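Local coordinates for putative uncharacterized protein TTHA0988 (Thermus thermophilus, PDB 3OPF) that has no firmly established role but may bind ATP and act as a hydrolase, and is built from cyclophilin-like, carboxyltransferase-type domains, at residues Phe125-Glu130 / Ala153-Gly158; Arg391-Pro396 / Leu471-Asp476; Val421-Leu426 / Val455-Lys460. All blocks are in the same frame, centred on the assembly; numbering follows the deposited sequence.

How the contacts relate
Contact 1 comes first along the chain, in the carboxyltransferase subdomain C and D region; contacts 2 and 3 lie in the subdomain A and B region, with contact 3 formed within the stretch that contact 2 brackets. Contacts 2 and 3 belong to one seven-stranded sheet, their centres about 13 Å apart, and meet where Val-472 CG2 packs 3.7 Å from Val-455 CG1. Contact 1 stands apart, its centre about 29 Å from that of contact 3 and about 36 Å from that of contact 2. Its sheet nevertheless has the same strand order, and pair 124-127/156-159 occupies the place that 422-426/454-456 holds in the other, consistent with two related cyclophilin-like folds in one chain.

Contact 1 (Phe125-Glu130 / Ala153-Gly158); sequences FLAEVE and AGVQTG
Leu-126 lies obliquely across Thr-157, its CB 3.7 Å from Thr-157 CG2, on a sheet face that Phe-197 of strand 194-199 also covers. A chi1 of -176° sets Thr-157 OG1 anti to the backbone N and leaves CG2 facing the leucine, while OG1 hydrogen-bonds to Ala-151 O and His-107 NE2. The two residues form an antiparallel hydrogen-bonded pair, Leu-126 N reaching Thr-157 O at 2.8 Å and Thr-157 N reaching Leu-126 O at 2.9 Å. On the other face the extended Gln-156 brings OE1 to 3.5 Å from Phe-125 CB, its amide steeply inclined (67°) to the phenyl ring; this oxygen is hydrogen-bonded to Tyr-43 OH. After Ala-127 a cis peptide leads into Glu-128, and the chain bends to place Val-129 N 2.8 Å from Val-155 O, a nearly straight bond although the donor stands above the carbonyl plane. Val-129 CG2 then tucks in 3.3 Å from Gln-156 O, and Glu-128 CB rests 3.6 Å from Val-155 CG2. Gly-154, at positive phi, belongs to the type II' turn from Ala-153 to Gln-156, which makes strands 149-153 and 156-159 a tight beta-hairpin; strand 124-127 runs antiparallel beside it in the cyclophilin-like sheet.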
loop_
_atom_site.group_PDB
_atom_site.type_symbol
_atom_site.label_atom_id
_atom_site.label_comp_id
_atom_site.label_asym_id
_atom_site.label_seq_id
_atom_site.Cartn_x
_atom_site.Cartn_y
_atom_site.Cartn_z
ATOM N N PHE A 125 -7.489 -14.861 3.870
ATOM C CA PHE A 125 -6.848 -16.077 4.361
ATOM C C PHE A 125 -7.809 -16.750 5.345
ATOM O O PHE A 125 -8.135 -16.187 6.392
ATOM C CB PHE A 125 -5.521 -15.795 5.062
ATOM C CG PHE A 125 -4.432 -15.252 4.162
ATOM C CD1 PHE A 125 -4.454 -15.442 2.777
ATOM C CD2 PHE A 125 -3.364 -14.568 4.717
ATOM C CE1 PHE A 125 -3.440 -14.928 1.978
ATOM C CE2 PHE A 125 -2.351 -14.064 3.924
ATOM C CZ PHE A 125 -2.389 -14.246 2.555
ATOM N N LEU A 126 -8.244 -17.956 5.003
ATOM C CA LEU A 126 -9.246 -18.688 5.782
ATOM C C LEU A 126 -8.644 -19.948 6.411
ATOM O O LEU A 126 -7.690 -20.521 5.881
ATOM C CB LEU A 126 -10.392 -19.085 4.859
ATOM C CG LEU A 126 -11.086 -17.948 4.090
ATOM C CD1 LEU A 126 -11.343 -18.305 2.629
ATOM C CD2 LEU A 126 -12.382 -17.579 4.769
ATOM N N ALA A 127 -9.205 -20.368 7.542
ATOM C CA ALA A 127 -8.855 -21.638 8.187
ATOM C C ALA A 127 -10.125 -22.198 8.851
ATOM O O ALA A 127 -11.052 -21.423 9.118
ATOM C CB ALA A 127 -7.756 -21.427 9.215
ATOM N N GLU A 128 -10.210 -23.501 9.148
ATOM C CA GLU A 128 -9.166 -24.503 8.962
ATOM C C GLU A 128 -9.499 -25.513 7.867
ATOM O O GLU A 128 -10.594 -26.085 7.840
ATOM C CB GLU A 128 -8.987 -25.296 10.254
ATOM C CG GLU A 128 -8.577 -24.467 11.444
ATOM C CD GLU A 128 -8.313 -25.320 12.680
ATOM O OE1 GLU A 128 -8.623 -26.536 12.662
ATOM O OE2 GLU A 128 -7.787 -24.768 13.665
ATOM N N VAL A 129 -8.523 -25.757 6.998
ATOM C CA VAL A 129 -8.569 -26.855 6.033
ATOM C C VAL A 129 -8.544 -28.199 6.778
ATOM O O VAL A 129 -7.857 -28.334 7.803
ATOM C CB VAL A 129 -7.362 -26.769 5.076
ATOM C CG1 VAL A 129 -7.271 -28.001 4.186
ATOM C CG2 VAL A 129 -7.453 -25.496 4.248
ATOM N N GLU A 130 -9.299 -29.175 6.267
ATOM C CA GLU A 130 -9.342 -30.524 6.848
ATOM C C GLU A 130 -7.946 -31.143 6.837
ATOM O O GLU A 130 -7.201 -30.925 5.887
ATOM C CB GLU A 130 -10.291 -31.424 6.048
ATOM C CG GLU A 130 -11.752 -31.080 6.214
ATOM C CD GLU A 130 -12.263 -31.437 7.598
ATOM O OE1 GLU A 130 -12.110 -32.607 8.000
ATOM O OE2 GLU A 130 -12.804 -30.549 8.287
ATOM N N ALA A 153 -3.041 -24.007 1.184
ATOM C CA ALA A 153 -1.680 -24.246 1.631
ATOM C C ALA A 153 -1.741 -24.501 3.115
ATOM O O ALA A 153 -2.202 -23.648 3.871
ATOM C CB ALA A 153 -0.787 -23.038 1.320
ATOM N N GLY A 154 -1.296 -25.685 3.533
ATOM C CA GLY A 154 -1.324 -26.066 4.940
ATOM C C GLY A 154 -2.743 -26.027 5.473
ATOM O O GLY A 154 -3.676 -26.475 4.800
ATOM N N VAL A 155 -2.917 -25.440 6.653
ATOM C CA VAL A 155 -4.241 -25.304 7.260
ATOM C C VAL A 155 -5.120 -24.210 6.633
ATOM O O VAL A 155 -6.279 -24.054 7.014
ATOM C CB VAL A 155 -4.135 -25.056 8.790
ATOM C CG1 VAL A 155 -3.561 -23.671 9.092
ATOM C CG2 VAL A 155 -5.487 -25.241 9.451
ATOM N N GLN A 156 -4.584 -23.461 5.673
ATOM C CA GLN A 156 -5.293 -22.318 5.131
ATOM C C GLN A 156 -5.828 -22.531 3.721
ATOM O O GLN A 156 -5.325 -23.349 2.952
ATOM C CB GLN A 156 -4.382 -21.099 5.136
ATOM C CG GLN A 156 -3.930 -20.672 6.523
ATOM C CD GLN A 156 -3.348 -19.286 6.506
ATOM O OE1 GLN A 156 -4.015 -18.319 6.877
ATOM N NE2 GLN A 156 -2.115 -19.167 6.024
ATOM N N THR A 157 -6.863 -21.775 3.400
ATOM C CA THR A 157 -7.357 -21.669 2.039
ATOM C C THR A 157 -7.542 -20.190 1.751
ATOM O O THR A 157 -7.685 -19.383 2.674
ATOM C CB THR A 157 -8.657 -22.504 1.815
ATOM O OG1 THR A 157 -9.045 -22.437 0.437
ATOM C CG2 THR A 157 -9.807 -22.029 2.702
ATOM N N GLY A 158 -7.496 -19.826 0.476
ATOM C CA GLY A 158 -7.583 -18.428 0.083
ATOM C C GLY A 158 -8.266 -18.268 -1.261
ATOM O O GLY A 158 -8.428 -19.240 -1.991
#

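Contact 2 (Arg391-Pro396 / Leu471-Asp476); sequences RLRLLP and LVDPRD
Strands 390-396 and 467-472 run antiparallel, with Leu-395 and Leu-471 as a hydrogen-bonded pair: Leu-395 N to Leu-471 O and Leu-471 N to Leu-395 O are both 2.7 Å. Leu-394 and Val-472 follow as a non-hydrogen-bonded pair, and Asp-473 N continues the ladder to Arg-393 O at 2.8 Å. Segment 471-476 then leaves the strand after Val-472, Asp-473 OD2 accepting from Arg-475 N in an Asx turn that brings Asp-476 back beside Arg-393. In the cyclophilin-like sheet, strand 390-396 pairs on its other edge with 488-492, and the turn leads into helix 477-480. The bend of Arg-393 at chi3 (-74°) presents its guanidinium side-on to Asp-476: NE meets OD2 at 3.0 Å and NH2 meets OD1 at 2.9 Å, both carboxylate oxygens near the guanidinium plane. OD2 is gripped a second time, on its anti side, by Arg-393 N at 2.8 Å, the two nitrogens coming from opposite faces of the carboxylate. Arg-475 makes the same side-on bidentate grip on Asp-473, and the two guanidiniums stack with planes 25° apart, the Asp carboxylates probably offsetting their like charges. A leucine in place of Arg-393 would probably leave Asp-476 without its charged mate and Arg-475 without its stacking partner. Leu-395 CD1 packs 3.9 Å from Pro-474 CD, crossing it at about a right angle.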
loop_
_atom_site.group_PDB
_atom_site.type_symbol
_atom_site.label_atom_id
_atom_site.label_comp_id
_atom_site.label_asym_id
_atom_site.label_seq_id
_atom_site.Cartn_x
_atom_site.Cartn_y
_atom_site.Cartn_z
ATOM N N ARG A 391 21.887 8.486 5.439
ATOM C CA ARG A 391 22.105 7.948 6.774
ATOM C C ARG A 391 20.722 7.689 7.356
ATOM O O ARG A 391 19.953 8.622 7.558
ATOM C CB ARG A 391 22.869 8.942 7.653
ATOM C CG ARG A 391 23.991 9.680 6.939
ATOM C CD ARG A 391 25.247 8.845 6.846
ATOM N NE ARG A 391 25.915 8.732 8.140
ATOM C CZ ARG A 391 27.049 8.069 8.349
ATOM N NH1 ARG A 391 27.666 7.447 7.348
ATOM N NH2 ARG A 391 27.572 8.030 9.570
ATOM N N LEU A 392 20.396 6.425 7.592
ATOM C CA LEU A 392 19.073 6.048 8.076
ATOM C C LEU A 392 19.190 5.511 9.490
ATOM O O LEU A 392 19.905 4.544 9.732
ATOM C CB LEU A 392 18.459 4.984 7.164
ATOM C CG LEU A 392 18.323 5.346 5.681
ATOM C CD1 LEU A 392 17.871 4.137 4.881
ATOM C CD2 LEU A 392 17.345 6.491 5.495
ATOM N N ARG A 393 18.500 6.154 10.426
ATOM C CA ARG A 393 18.436 5.661 11.793
ATOM C C ARG A 393 17.459 4.487 11.871
ATOM O O ARG A 393 16.398 4.505 11.230
ATOM C CB ARG A 393 18.031 6.780 12.756
ATOM C CG ARG A 393 19.111 7.847 12.942
ATOM C CD ARG A 393 18.553 9.125 13.553
ATOM N NE ARG A 393 17.758 9.897 12.591
ATOM C CZ ARG A 393 17.219 11.089 12.843
ATOM N NH1 ARG A 393 17.382 11.671 14.027
ATOM N NH2 ARG A 393 16.520 11.711 11.907
ATOM N N LEU A 394 17.835 3.468 12.640
ATOM C CA LEU A 394 17.027 2.264 12.810
ATOM C C LEU A 394 16.434 2.170 14.201
ATOM O O LEU A 394 17.065 2.540 15.190
ATOM C CB LEU A 394 17.870 1.011 12.571
ATOM C CG LEU A 394 18.237 0.661 11.129
ATOM C CD1 LEU A 394 18.994 -0.658 11.123
ATOM C CD2 LEU A 394 17.002 0.600 10.211
ATOM N N LEU A 395 15.217 1.648 14.261
ATOM C CA LEU A 395 14.560 1.332 15.518
ATOM C C LEU A 395 14.299 -0.175 15.524
ATOM O O LEU A 395 14.184 -0.782 14.452
ATOM C CB LEU A 395 13.245 2.102 15.636
ATOM C CG LEU A 395 13.331 3.631 15.529
ATOM C CD1 LEU A 395 11.946 4.246 15.371
ATOM C CD2 LEU A 395 14.031 4.205 16.742
ATOM N N PRO A 396 14.227 -0.790 16.721
ATOM C CA PRO A 396 13.833 -2.196 16.831
ATOM C C PRO A 396 12.506 -2.496 16.135
ATOM O O PRO A 396 11.552 -1.730 16.264
ATOM C CB PRO A 396 13.703 -2.403 18.345
ATOM C CG PRO A 396 14.670 -1.448 18.933
ATOM C CD PRO A 396 14.695 -0.250 18.012
ATOM N N LEU A 471 13.005 -1.122 12.024
ATOM C CA LEU A 471 12.194 -0.105 11.361
ATOM C C LEU A 471 13.053 1.132 11.087
ATOM O O LEU A 471 13.813 1.578 11.952
ATOM C CB LEU A 471 11.028 0.328 12.251
ATOM C CG LEU A 471 10.131 -0.750 12.860
ATOM C CD1 LEU A 471 9.277 -0.145 13.975
ATOM C CD2 LEU A 471 9.258 -1.391 11.799
ATOM N N VAL A 472 12.921 1.698 9.894
ATOM C CA VAL A 472 13.559 2.983 9.608
ATOM C C VAL A 472 12.858 4.060 10.432
ATOM O O VAL A 472 11.629 4.102 10.472
ATOM C CB VAL A 472 13.508 3.315 8.106
ATOM C CG1 VAL A 472 13.817 4.798 7.860
ATOM C CG2 VAL A 472 14.486 2.421 7.352
ATOM N N ASP A 473 13.643 4.896 11.113
ATOM C CA ASP A 473 13.116 5.999 11.918
ATOM C C ASP A 473 12.161 6.826 11.051
ATOM O O ASP A 473 12.507 7.160 9.915
ATOM C CB ASP A 473 14.271 6.879 12.424
ATOM C CG ASP A 473 13.850 7.859 13.510
ATOM O OD1 ASP A 473 14.434 7.796 14.618
ATOM O OD2 ASP A 473 12.965 8.709 13.263
ATOM N N PRO A 474 10.962 7.155 11.577
ATOM C CA PRO A 474 9.986 7.897 10.753
ATOM C C PRO A 474 10.527 9.232 10.230
ATOM O O PRO A 474 10.132 9.672 9.158
ATOM C CB PRO A 474 8.796 8.108 11.702
ATOM C CG PRO A 474 9.333 7.844 13.085
ATOM C CD PRO A 474 10.428 6.843 12.916
ATOM N N ARG A 475 11.438 9.849 10.978
ATOM C CA ARG A 475 12.093 11.089 10.544
ATOM C C ARG A 475 12.983 10.936 9.290
ATOM O O ARG A 475 13.274 11.927 8.624
ATOM C CB ARG A 475 12.938 11.658 11.689
ATOM C CG ARG A 475 12.129 12.152 12.875
ATOM C CD ARG A 475 13.035 12.523 14.050
ATOM N NE ARG A 475 13.677 11.347 14.638
ATOM C CZ ARG A 475 14.492 11.370 15.691
ATOM N NH1 ARG A 475 14.787 12.516 16.296
ATOM N NH2 ARG A 475 15.021 10.234 16.143
ATOM N N ASP A 476 13.428 9.720 8.980
ATOM C CA ASP A 476 14.280 9.484 7.798
ATOM C C ASP A 476 13.539 8.875 6.599
ATOM O O ASP A 476 14.139 8.640 5.550
ATOM C CB ASP A 476 15.455 8.594 8.186
ATOM C CG ASP A 476 16.336 9.232 9.248
ATOM O OD1 ASP A 476 16.426 10.476 9.275
ATOM O OD2 ASP A 476 16.946 8.494 10.050
HETATM O O HOH W 1 19.338 10.430 9.198
#

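Contact 3 (Val421-Leu426 / Val455-Lys460); sequences VGVELL and VLLADK
Chi1 of Val-423 (-178°) sets CG1 anti to the backbone N and leaves CG2 anti to the carbonyl carbon; Leu-457 CG (chi1 -56°) is likewise anti to its carbonyl carbon, and Val-423 CG2 meets Leu-457 CD1 obliquely at 3.8 Å. Leu-425 CD2 likewise touches Val-455 CG2 at 3.9 Å. Leu-480 of helix 477-480 packs on both Val-455 and Leu-457, while Val-415 of the neighbouring strand lies against Val-423. The backbones form an antiparallel ladder: Val-423 N donates to Val-455 O and Val-455 N to Val-423 O, each at 2.9 Å. Here strand 422-426 sits between 454-456 and 413-418 in the cyclophilin-like sheet. Gly-422 is fully extended, its CA 3.0 Å from Val-455 O; a CB here would come too close to that oxygen, consistent with a glycine at this position. Its own carbonyl oxygen hydrogen-bonds to a bound glycerol, probably from the crystallisation liquor. Where strand 454-456 ends, Leu-457 N still bonds to Val-421 O at 3.0 Å, approaching from above the carbonyl plane, before a type I turn from Leu-457 to Lys-460 carries the chain around Val-421. There Val-421 CG2 rests 3.8 Å from Asp-459 O, its side chain crossing that of Asp-459 at about a right angle; the aspartate carboxylate is engaged by Arg-420 in a salt bridge.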
loop_
_atom_site.group_PDB
_atom_site.type_symbol
_atom_site.label_atom_id
_atom_site.label_comp_id
_atom_site.label_asym_id
_atom_site.label_seq_id
_atom_site.Cartn_x
_atom_site.Cartn_y
_atom_site.Cartn_z
ATOM N N VAL A 421 6.658 0.977 -3.612
ATOM C CA VAL A 421 6.377 -0.195 -2.756
ATOM C C VAL A 421 7.510 -0.356 -1.727
ATOM O O VAL A 421 7.274 -0.580 -0.539
ATOM C CB VAL A 421 6.225 -1.509 -3.578
ATOM C CG1 VAL A 421 6.043 -2.724 -2.648
ATOM C CG2 VAL A 421 5.051 -1.422 -4.587
ATOM N N GLY A 422 8.747 -0.247 -2.193
ATOM C CA GLY A 422 9.884 -0.316 -1.288
ATOM C C GLY A 422 11.232 -0.140 -1.955
ATOM O O GLY A 422 11.321 0.079 -3.167
ATOM N N VAL A 423 12.272 -0.230 -1.128
ATOM C CA VAL A 423 13.658 -0.068 -1.540
ATOM C C VAL A 423 14.435 -1.334 -1.172
ATOM O O VAL A 423 14.576 -1.672 0.012
ATOM C CB VAL A 423 14.307 1.167 -0.859
ATOM C CG1 VAL A 423 15.746 1.363 -1.328
ATOM C CG2 VAL A 423 13.488 2.423 -1.145
ATOM N N GLU A 424 14.930 -2.017 -2.203
ATOM C CA GLU A 424 15.690 -3.252 -2.069
ATOM C C GLU A 424 17.161 -2.929 -1.915
ATOM O O GLU A 424 17.700 -2.098 -2.653
ATOM C CB GLU A 424 15.491 -4.112 -3.314
ATOM C CG GLU A 424 16.179 -5.469 -3.298
ATOM C CD GLU A 424 15.927 -6.229 -4.579
ATOM O OE1 GLU A 424 14.780 -6.667 -4.799
ATOM O OE2 GLU A 424 16.873 -6.387 -5.366
ATOM N N LEU A 425 17.812 -3.622 -0.981
ATOM C CA LEU A 425 19.173 -3.313 -0.584
ATOM C C LEU A 425 20.148 -4.434 -0.914
ATOM O O LEU A 425 19.866 -5.613 -0.703
ATOM C CB LEU A 425 19.229 -3.048 0.930
ATOM C CG LEU A 425 18.968 -1.620 1.436
ATOM C CD1 LEU A 425 18.168 -0.790 0.470
ATOM C CD2 LEU A 425 18.316 -1.635 2.815
ATOM N N LEU A 426 21.316 -4.049 -1.401
ATOM C CA LEU A 426 22.407 -4.988 -1.580
ATOM C C LEU A 426 23.561 -4.573 -0.676
ATOM O O LEU A 426 23.981 -3.423 -0.674
ATOM C CB LEU A 426 22.805 -5.085 -3.051
ATOM C CG LEU A 426 23.332 -3.864 -3.792
ATOM C CD1 LEU A 426 24.849 -3.920 -3.833
ATOM C CD2 LEU A 426 22.765 -3.812 -5.210
ATOM N N VAL A 455 13.074 -2.261 2.383
ATOM C CA VAL A 455 12.471 -1.259 3.260
ATOM C C VAL A 455 11.108 -0.942 2.671
ATOM O O VAL A 455 11.010 -0.608 1.481
ATOM C CB VAL A 455 13.329 0.025 3.391
ATOM C CG1 VAL A 455 12.730 0.957 4.429
ATOM C CG2 VAL A 455 14.778 -0.319 3.772
ATOM N N LEU A 456 10.059 -1.081 3.485
ATOM C CA LEU A 456 8.685 -0.954 2.997
ATOM C C LEU A 456 8.213 0.490 3.057
ATOM O O LEU A 456 8.352 1.144 4.089
ATOM C CB LEU A 456 7.736 -1.861 3.810
ATOM C CG LEU A 456 8.135 -3.342 3.846
ATOM C CD1 LEU A 456 7.290 -4.142 4.863
ATOM C CD2 LEU A 456 8.049 -3.965 2.441
ATOM N N LEU A 457 7.637 0.969 1.947
ATOM C CA LEU A 457 7.162 2.342 1.824
ATOM C C LEU A 457 5.634 2.408 1.593
ATOM O O LEU A 457 4.917 1.434 1.857
ATOM C CB LEU A 457 7.939 3.061 0.704
ATOM C CG LEU A 457 9.462 3.085 0.837
ATOM C CD1 LEU A 457 10.098 3.927 -0.283
ATOM C CD2 LEU A 457 9.904 3.586 2.205
ATOM N N ALA A 458 5.144 3.553 1.118
ATOM C CA ALA A 458 3.713 3.868 1.136
ATOM C C ALA A 458 2.844 2.869 0.381
ATOM O O ALA A 458 1.706 2.618 0.796
ATOM C CB ALA A 458 3.471 5.281 0.596
ATOM N N ASP A 459 3.363 2.316 -0.720
ATOM C CA ASP A 459 2.582 1.381 -1.546
ATOM C C ASP A 459 2.822 -0.096 -1.202
ATOM O O ASP A 459 2.417 -0.981 -1.948
ATOM C CB ASP A 459 2.844 1.625 -3.034
ATOM C CG ASP A 459 2.114 2.833 -3.567
ATOM O OD1 ASP A 459 2.170 3.045 -4.793
ATOM O OD2 ASP A 459 1.478 3.574 -2.784
ATOM N N LYS A 460 3.487 -0.358 -0.077
ATOM C CA LYS A 460 3.637 -1.705 0.433
ATOM C C LYS A 460 2.283 -2.396 0.582
ATOM O O LYS A 460 1.268 -1.755 0.911
ATOM C CB LYS A 460 4.309 -1.678 1.817
ATOM C CG LYS A 460 3.426 -1.044 2.907
ATOM C CD LYS A 460 4.185 -0.757 4.192
ATOM C CE LYS A 460 3.326 0.046 5.166
ATOM N NZ LYS A 460 1.961 -0.546 5.369
#